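Beta-fructofuranosidase (Arthrobacter, PDB 3WPU) is a bacterial enzyme of the levansucrase/invertase family, whose members are built on a five-bladed beta-propeller. Local coordinates at residues A[4-10]-A[34-40]; A[367-372]-A[390-395]. All coordinates share one frame; numbering follows the deposited sequence.

Interaction 1: residues A[4-10]-A[34-40]; sequences LQDGPEP and RQLQRMS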
ATOM      1  N   LEU A   4       5.496 -29.498  -2.009  1.00 24.53           N
ATOM      2  CA  LEU A   4       6.706 -28.712  -1.746  1.00 21.64           C
ATOM      3  C   LEU A   4       7.952 -29.483  -2.145  1.00 20.16           C
ATOM      4  O   LEU A   4       8.064 -30.679  -1.878  1.00 19.43           O
ATOM      5  CB  LEU A   4       6.821 -28.342  -0.263  1.00 20.90           C
ATOM      6  CG  LEU A   4       5.729 -27.471   0.349  1.00 21.15           C
ATOM      7  CD1 LEU A   4       5.979 -27.236   1.835  1.00 21.22           C
ATOM      8  CD2 LEU A   4       5.620 -26.154  -0.412  1.00 21.51           C
ATOM      9  N   GLN A   5       8.888 -28.789  -2.774  1.00 19.68           N
ATOM     10  CA  GLN A   5      10.240 -29.308  -2.983  1.00 20.34           C
ATOM     11  C   GLN A   5      10.910 -29.439  -1.627  1.00 19.58           C
ATOM     12  O   GLN A   5      10.528 -28.761  -0.669  1.00 19.59           O
ATOM     13  CB  GLN A   5      11.058 -28.364  -3.864  1.00 21.26           C
ATOM     14  CG  GLN A   5      10.442 -28.099  -5.222  1.00 22.06           C
ATOM     15  CD  GLN A   5      10.190 -29.379  -5.982  1.00 23.50           C
ATOM     16  OE1 GLN A   5      11.121 -30.146  -6.233  1.00 26.97           O
ATOM     17  NE2 GLN A   5       8.941 -29.628  -6.341  1.00 23.63           N
ATOM     18  N   ASP A   6      11.895 -30.324  -1.528  1.00 19.22           N
ATOM     19  CA  ASP A   6      12.641 -30.441  -0.275  1.00 18.90           C
ATOM     20  C   ASP A   6      13.356 -29.116   0.014  1.00 16.62           C
ATOM     21  O   ASP A   6      13.778 -28.405  -0.899  1.00 16.78           O
ATOM     22  CB  ASP A   6      13.666 -31.568  -0.351  1.00 21.09           C
ATOM     23  CG  ASP A   6      13.035 -32.949  -0.426  1.00 22.96           C
ATOM     24  OD1 ASP A   6      11.873 -33.144  -0.026  1.00 26.46           O
ATOM     25  OD2 ASP A   6      13.737 -33.852  -0.896  1.00 27.47           O
ATOM     26  N   GLY A   7      13.476 -28.768   1.292  1.00 14.14           N
ATOM     27  CA  GLY A   7      14.111 -27.534   1.676  1.00 12.48           C
ATOM     28  C   GLY A   7      13.974 -27.364   3.177  1.00 12.36           C
ATOM     29  O   GLY A   7      13.402 -28.242   3.811  1.00 12.06           O
ATOM     30  N   PRO A   8      14.469 -26.240   3.715  1.00 12.27           N
ATOM     31  CA  PRO A   8      14.358 -26.035   5.160  1.00 11.80           C
ATOM     32  C   PRO A   8      12.904 -25.961   5.593  1.00 11.52           C
ATOM     33  O   PRO A   8      12.048 -25.538   4.833  1.00 11.58           O
ATOM     34  CB  PRO A   8      15.042 -24.676   5.370  1.00 11.87           C
ATOM     35  CG  PRO A   8      14.839 -23.954   4.061  1.00 12.29           C
ATOM     36  CD  PRO A   8      14.964 -25.031   3.027  1.00 12.37           C
ATOM     37  N   GLU A   9      12.640 -26.310   6.846  1.00 11.13           N
ATOM     38  CA  GLU A   9      11.343 -26.087   7.413  1.00 11.84           C
ATOM     39  C   GLU A   9      11.232 -24.618   7.847  1.00 11.16           C
ATOM     40  O   GLU A   9      12.219 -23.975   8.124  1.00 10.86           O
ATOM     41  CB  GLU A   9      11.138 -27.044   8.586  1.00 12.25           C
ATOM     42  CG  GLU A   9      11.083 -28.488   8.096  1.00 13.47           C
ATOM     43  CD  GLU A   9      10.625 -29.445   9.143  1.00 14.77           C
ATOM     44  OE1 GLU A   9       9.769 -29.037   9.956  1.00 15.59           O
ATOM     45  OE2 GLU A   9      11.096 -30.603   9.134  1.00 15.93           O
ATOM     46  N   PRO A  10      10.011 -24.068   7.826  1.00 11.21           N
ATOM     47  CA  PRO A  10       9.805 -22.677   8.168  1.00 10.86           C
ATOM     48  C   PRO A  10       9.920 -22.511   9.672  1.00 10.70           C
ATOM     49  O   PRO A  10       9.795 -23.486  10.408  1.00 11.10           O
ATOM     50  CB  PRO A  10       8.378 -22.397   7.691  1.00 10.72           C
ATOM     51  CG  PRO A  10       7.718 -23.715   7.679  1.00 11.07           C
ATOM     52  CD  PRO A  10       8.784 -24.696   7.317  1.00 11.12           C
ATOM     53  N   ARG A  34      12.617 -18.976   2.366  1.00  9.87           N
ATOM     54  CA  ARG A  34      13.012 -20.093   1.489  1.00 10.44           C
ATOM     55  C   ARG A  34      11.847 -21.005   1.138  1.00 10.09           C
ATOM     56  O   ARG A  34      11.905 -21.759   0.176  1.00 10.48           O
ATOM     57  CB  ARG A  34      14.224 -20.864   2.043  1.00 10.79           C
ATOM     58  CG  ARG A  34      15.500 -20.048   1.953  1.00 11.29           C
ATOM     59  CD  ARG A  34      16.710 -20.713   2.595  1.00 12.26           C
ATOM     60  NE  ARG A  34      17.083 -21.977   1.956  1.00 13.04           N
ATOM     61  CZ  ARG A  34      17.928 -22.875   2.473  1.00 13.81           C
ATOM     62  NH1 ARG A  34      18.482 -22.694   3.670  1.00 13.30           N
ATOM     63  NH2 ARG A  34      18.186 -23.997   1.798  1.00 14.03           N
ATOM     64  N   GLN A  35      10.743 -20.901   1.875  1.00  9.90           N
ATOM     65  CA  GLN A  35       9.527 -21.613   1.490  1.00 10.11           C
ATOM     66  C   GLN A  35       9.032 -21.191   0.096  1.00 10.26           C
ATOM     67  O   GLN A  35       8.428 -21.978  -0.607  1.00 11.29           O
ATOM     68  CB  GLN A  35       8.416 -21.381   2.501  1.00  9.98           C
ATOM     69  CG  GLN A  35       8.743 -21.749   3.943  1.00 10.34           C
ATOM     70  CD  GLN A  35       9.421 -23.097   4.085  1.00  9.99           C
ATOM     71  OE1 GLN A  35       8.835 -24.141   3.794  1.00 10.73           O
ATOM     72  NE2 GLN A  35      10.643 -23.073   4.548  1.00  9.38           N
ATOM     73  N   LEU A  36       9.291 -19.952  -0.282  1.00 10.13           N
ATOM     74  CA  LEU A  36       8.928 -19.441  -1.616  1.00 10.48           C
ATOM     75  C   LEU A  36       9.544 -20.302  -2.710  1.00 11.40           C
ATOM     76  O   LEU A  36       8.912 -20.544  -3.748  1.00 13.37           O
ATOM     77  CB  LEU A  36       9.367 -17.967  -1.776  1.00 10.41           C
ATOM     78  CG  LEU A  36       8.766 -16.937  -0.794  1.00 10.46           C
ATOM     79  CD1 LEU A  36       9.535 -15.647  -0.780  1.00 10.38           C
ATOM     80  CD2 LEU A  36       7.299 -16.689  -1.128  1.00 10.62           C
ATOM     81  N   GLN A  37      10.774 -20.754  -2.500  1.00 11.94           N
ATOM     82  CA  GLN A  37      11.413 -21.647  -3.498  1.00 11.79           C
ATOM     83  C   GLN A  37      10.815 -23.058  -3.439  1.00 12.32           C
ATOM     84  O   GLN A  37      10.667 -23.744  -4.452  1.00 12.66           O
ATOM     85  CB  GLN A  37      12.928 -21.705  -3.289  1.00 12.63           C
ATOM     86  CG  GLN A  37      13.575 -20.359  -3.443  1.00 13.20           C
ATOM     87  CD  GLN A  37      15.007 -20.346  -2.979  1.00 14.98           C
ATOM     88  OE1 GLN A  37      15.788 -21.258  -3.310  1.00 15.25           O
ATOM     89  NE2 GLN A  37      15.368 -19.325  -2.202  1.00 15.47           N
ATOM     90  N   ARG A  38      10.466 -23.525  -2.240  1.00 11.99           N
ATOM     91  CA  ARG A  38       9.867 -24.848  -2.106  1.00 12.73           C
ATOM     92  C   ARG A  38       8.520 -24.939  -2.808  1.00 13.01           C
ATOM     93  O   ARG A  38       8.136 -26.001  -3.261  1.00 13.73           O
ATOM     94  CB  ARG A  38       9.691 -25.210  -0.620  1.00 12.12           C
ATOM     95  CG  ARG A  38      10.995 -25.310   0.151  1.00 12.83           C
ATOM     96  CD  ARG A  38      10.788 -25.782   1.592  1.00 12.95           C
ATOM     97  NE  ARG A  38      10.383 -27.187   1.651  1.00 13.30           N
ATOM     98  CZ  ARG A  38       9.758 -27.756   2.680  1.00 15.04           C
ATOM     99  NH1 ARG A  38       9.438 -27.052   3.757  1.00 15.26           N
ATOM    100  NH2 ARG A  38       9.426 -29.052   2.638  1.00 15.53           N
ATOM    101  N   MET A  39       7.793 -23.819  -2.861  1.00 13.34           N
ATOM    102  CA  MET A  39       6.466 -23.777  -3.428  1.00 13.70           C
ATOM    103  C   MET A  39       6.519 -23.690  -4.948  1.00 13.47           C
ATOM    104  O   MET A  39       5.510 -23.902  -5.591  1.00 14.99           O
ATOM    105  CB  MET A  39       5.714 -22.564  -2.895  1.00 15.76           C
ATOM    106  CG  MET A  39       5.413 -22.583  -1.394  1.00 17.54           C
ATOM    107  SD  MET A  39       5.079 -20.911  -0.769  1.00 20.63           S
ATOM    108  CE  MET A  39       4.330 -20.310  -2.302  1.00 18.57           C
ATOM    109  N   SER A  40       7.690 -23.392  -5.495  1.00 13.22           N
ATOM    110  CA  SER A  40       7.830 -23.178  -6.935  1.00 13.56           C
ATOM    111  C   SER A  40       7.999 -24.504  -7.647  1.00 14.57           C
ATOM    112  O   SER A  40       8.576 -25.445  -7.098  1.00 14.19           O
ATOM    113  CB  SER A  40       9.032 -22.274  -7.204  1.00 13.51           C
ATOM    114  OG  SER A  40       9.209 -22.018  -8.599  1.00 13.87           O
TER
HETATM  115  O   HOH W   1       9.002 -31.283   0.758  1.00 28.43           O
HETATM  116  O   HOH W   2       6.912 -27.448  -5.798  1.00 25.98           O

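Interaction 2: residues A[367-372]-A[390-395]; sequences PEGVYG and GLALGN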
ATOM      1  N   PRO A 367       8.358 -13.822  -6.054  1.00 10.46           N
ATOM      2  CA  PRO A 367       7.701 -12.943  -7.011  1.00 10.69           C
ATOM      3  C   PRO A 367       7.578 -11.512  -6.537  1.00 10.36           C
ATOM      4  O   PRO A 367       7.536 -11.231  -5.326  1.00  9.29           O
ATOM      5  CB  PRO A 367       6.299 -13.562  -7.152  1.00 10.81           C
ATOM      6  CG  PRO A 367       6.083 -14.323  -5.886  1.00 11.53           C
ATOM      7  CD  PRO A 367       7.426 -14.799  -5.448  1.00 10.96           C
ATOM      8  N   GLU A 368       7.426 -10.601  -7.478  1.00 10.47           N
ATOM      9  CA  GLU A 368       6.892  -9.274  -7.161  1.00 10.52           C
ATOM     10  C   GLU A 368       5.507  -9.405  -6.550  1.00 10.23           C
ATOM     11  O   GLU A 368       4.734 -10.243  -7.006  1.00 10.81           O
ATOM     12  CB  GLU A 368       6.692  -8.483  -8.449  1.00  9.97           C
ATOM     13  CG  GLU A 368       7.957  -8.243  -9.256  1.00 10.42           C
ATOM     14  CD  GLU A 368       8.713  -6.977  -8.870  1.00 10.20           C
ATOM     15  OE1 GLU A 368       8.097  -5.922  -8.708  1.00 10.66           O
ATOM     16  OE2 GLU A 368       9.948  -7.014  -8.772  1.00 10.84           O
ATOM     17  N   GLY A 369       5.169  -8.631  -5.516  1.00 10.65           N
ATOM     18  CA  GLY A 369       3.779  -8.570  -5.089  1.00  9.64           C
ATOM     19  C   GLY A 369       3.566  -8.506  -3.598  1.00  9.99           C
ATOM     20  O   GLY A 369       4.413  -7.992  -2.871  1.00 10.13           O
ATOM     21  N   VAL A 370       2.422  -9.019  -3.187  1.00  9.06           N
ATOM     22  CA  VAL A 370       1.966  -8.880  -1.807  1.00  9.01           C
ATOM     23  C   VAL A 370       2.454 -10.008  -0.931  1.00  8.83           C
ATOM     24  O   VAL A 370       2.181 -11.183  -1.195  1.00  8.91           O
ATOM     25  CB  VAL A 370       0.408  -8.876  -1.726  1.00  9.20           C
ATOM     26  CG1 VAL A 370      -0.023  -8.649  -0.276  1.00  9.63           C
ATOM     27  CG2 VAL A 370      -0.180  -7.835  -2.664  1.00 10.04           C
ATOM     28  N   TYR A 371       3.056  -9.616   0.186  1.00  9.33           N
ATOM     29  CA  TYR A 371       3.463 -10.529   1.236  1.00  9.18           C
ATOM     30  C   TYR A 371       2.624 -10.176   2.444  1.00  9.57           C
ATOM     31  O   TYR A 371       2.212  -9.022   2.599  1.00 10.38           O
ATOM     32  CB  TYR A 371       4.977 -10.413   1.479  1.00  9.32           C
ATOM     33  CG  TYR A 371       5.730 -10.982   0.292  1.00  8.93           C
ATOM     34  CD1 TYR A 371       5.934 -10.223  -0.839  1.00  8.94           C
ATOM     35  CD2 TYR A 371       6.136 -12.314   0.284  1.00  8.79           C
ATOM     36  CE1 TYR A 371       6.586 -10.742  -1.947  1.00  8.92           C
ATOM     37  CE2 TYR A 371       6.776 -12.851  -0.822  1.00  8.98           C
ATOM     38  CZ  TYR A 371       6.964 -12.078  -1.941  1.00  9.21           C
ATOM     39  OH  TYR A 371       7.615 -12.661  -3.024  1.00  9.72           O
ATOM     40  N   GLY A 372       2.314 -11.175   3.243  1.00  9.51           N
ATOM     41  CA  GLY A 372       1.529 -10.928   4.448  1.00  9.16           C
ATOM     42  C   GLY A 372       1.839 -11.833   5.588  1.00  9.23           C
ATOM     43  O   GLY A 372       2.501 -12.872   5.458  1.00  9.54           O
ATOM     44  N   GLY A 390       5.130 -16.214   3.512  1.00 10.27           N
ATOM     45  CA  GLY A 390       4.773 -14.816   3.453  1.00 10.37           C
ATOM     46  C   GLY A 390       4.037 -14.430   2.187  1.00 10.79           C
ATOM     47  O   GLY A 390       3.421 -13.362   2.125  1.00 10.36           O
ATOM     48  N   LEU A 391       4.100 -15.248   1.141  1.00 10.68           N
ATOM     49  CA  LEU A 391       3.477 -14.832  -0.103  1.00 10.99           C
ATOM     50  C   LEU A 391       1.959 -14.924  -0.039  1.00 10.56           C
ATOM     51  O   LEU A 391       1.431 -15.992   0.245  1.00 11.59           O
ATOM     52  CB  LEU A 391       3.956 -15.685  -1.258  1.00 10.82           C
ATOM     53  CG  LEU A 391       3.468 -15.334  -2.667  1.00 11.26           C
ATOM     54  CD1 LEU A 391       3.813 -13.904  -3.016  1.00 11.21           C
ATOM     55  CD2 LEU A 391       4.061 -16.325  -3.634  1.00 11.95           C
ATOM     56  N   ALA A 392       1.292 -13.822  -0.376  1.00 10.04           N
ATOM     57  CA  ALA A 392      -0.161 -13.774  -0.517  1.00  9.96           C
ATOM     58  C   ALA A 392      -0.601 -13.565  -1.980  1.00  9.89           C
ATOM     59  O   ALA A 392      -1.539 -14.216  -2.447  1.00  9.97           O
ATOM     60  CB  ALA A 392      -0.746 -12.706   0.359  1.00 10.23           C
ATOM     61  N   LEU A 393       0.054 -12.671  -2.703  1.00 10.24           N
ATOM     62  CA  LEU A 393      -0.394 -12.382  -4.063  1.00 10.39           C
ATOM     63  C   LEU A 393       0.778 -11.960  -4.946  1.00  9.91           C
ATOM     64  O   LEU A 393       1.114 -10.772  -5.026  1.00 10.04           O
ATOM     65  CB  LEU A 393      -1.483 -11.299  -4.065  1.00 10.53           C
ATOM     66  CG  LEU A 393      -2.232 -11.068  -5.385  1.00 11.76           C
ATOM     67  CD1 LEU A 393      -3.196 -12.202  -5.615  1.00 11.80           C
ATOM     68  CD2 LEU A 393      -2.994  -9.750  -5.373  1.00 11.68           C
ATOM     69  N   GLY A 394       1.383 -12.937  -5.602  1.00 10.16           N
ATOM     70  CA  GLY A 394       2.529 -12.728  -6.463  1.00  9.93           C
ATOM     71  C   GLY A 394       2.154 -12.543  -7.917  1.00 10.18           C
ATOM     72  O   GLY A 394       1.192 -13.141  -8.419  1.00 10.23           O
ATOM     73  N   ASN A 395       2.883 -11.676  -8.593  1.00 10.68           N
ATOM     74  CA  ASN A 395       2.725 -11.628 -10.040  1.00 10.94           C
ATOM     75  C   ASN A 395       3.090 -12.995 -10.617  1.00 12.08           C
ATOM     76  O   ASN A 395       3.883 -13.748 -10.033  1.00 11.75           O
ATOM     77  CB  ASN A 395       3.573 -10.540 -10.633  1.00 10.83           C
ATOM     78  CG  ASN A 395       3.077  -9.149 -10.279  1.00 10.60           C
ATOM     79  OD1 ASN A 395       1.931  -8.954  -9.855  1.00 11.47           O
ATOM     80  ND2 ASN A 395       3.937  -8.167 -10.459  1.00 10.02           N
TER

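Interaction 1: residues A[4-10]-A[34-40]
Gln5 and Arg38 set the backbone geometry: their CA atoms lie 4.6 Å apart where the irregular N-terminal segment 4-10 passes helix 30-38 at Arg38, and Gln5 N donates to Arg38 O over 2.9 Å. The same arginine returns the bond with its side chain. Bent at chi3 (70°), it brings NE to Gln5 O at 2.8 Å, in the guanidinium plane and almost straight on to the C=O. Leu4 CD1 lies over one guanidinium face, offset toward the rim, and Gly7 O over the centre of the opposite face. At the edge, water 1 links NH2 to Leu4 O. Farther up the helix, Gln35 NE2 gives Pro8 O a nearly linear bond (2.9 Å, 177°) from above the carbonyl plane, while OE1 accepts from Arg38 NH1. Pro8 CG sits 3.6 Å above the centre of the Arg34 guanidinium; Arg34 NH1 itself bonds to Tyr283 OH and Tyr289 O. Leu4 CD2 packs alongside Met39 CG. The extended segment thus offers mainly carbonyl oxygens and the helix mainly side-chain N-H groups, which implies a polar, partly hydrated grip on the N-terminal segment, with the cation probably further stabilised by the carbonyl dipoles around it.

Interaction 2: residues A[367-372]-A[390-395]
A classic beta bulge joins Val370 to Ala392 and Leu393 where strand 369-375 pairs antiparallel with strand 391-394, in a sheet consistent with a blade of the family's beta-propeller. The evidence is a register shift of one residue between Val370 and Tyr371, and Val370 O, which accepts from both Ala392 N (2.9 Å) and Leu393 N (3.0 Å). Val370 N donates in turn to Leu393 O. Packing is tight on the face bearing Tyr371 and Leu391. With CG anti to the backbone N (chi1 -176°), Leu391 sends CD1 over the tyrosine face, offset toward the rim, in a CH-pi contact 4.1 Å from the centroid, while CD2 abuts Pro367 CG, 3.6 Å away. Val370 and Leu393, on the other face, meet somewhat more loosely, with no carbon-carbon approach under 3.9 Å, and Ala392 CB stays 4.2 Å from Val370 CG1. That side does not open to solvent: every touching residue is buried, and His423 of strand 423-425 lies against Val370 and Leu393. Beyond the bulge, Asn395 N donates to Glu368 O; the glutamate carboxylate turns away to His356 and Arg357. Tyr371 OH donates to a lone pair of Pro367 O, 2.7 Å away and in the ring plane.

Interaction 1 lies near the surface, its centre about 27 Å from that of the chain, and interaction 2 is wholly buried, about 13 Å from it; their own centres are about 15 Å apart. No helix or strand is common to both, yet they touch through segment 34-40: Leu36 CD2 packs on Leu391 CB at 3.5 Å and reaches the Tyr371 ring, and Met39 CE approaches Leu391 CD2. Residues 34-40 therefore turn mainly polar side chains to the N-terminal segment and Leu36 to the strand pair, Met39 touching both. Chemistry follows depth: mostly side-chain donors and waters serve backbone carbonyls in 4-10/34-40, whereas main-chain bonds flanked by aliphatic and aromatic packing hold 367-372/390-395.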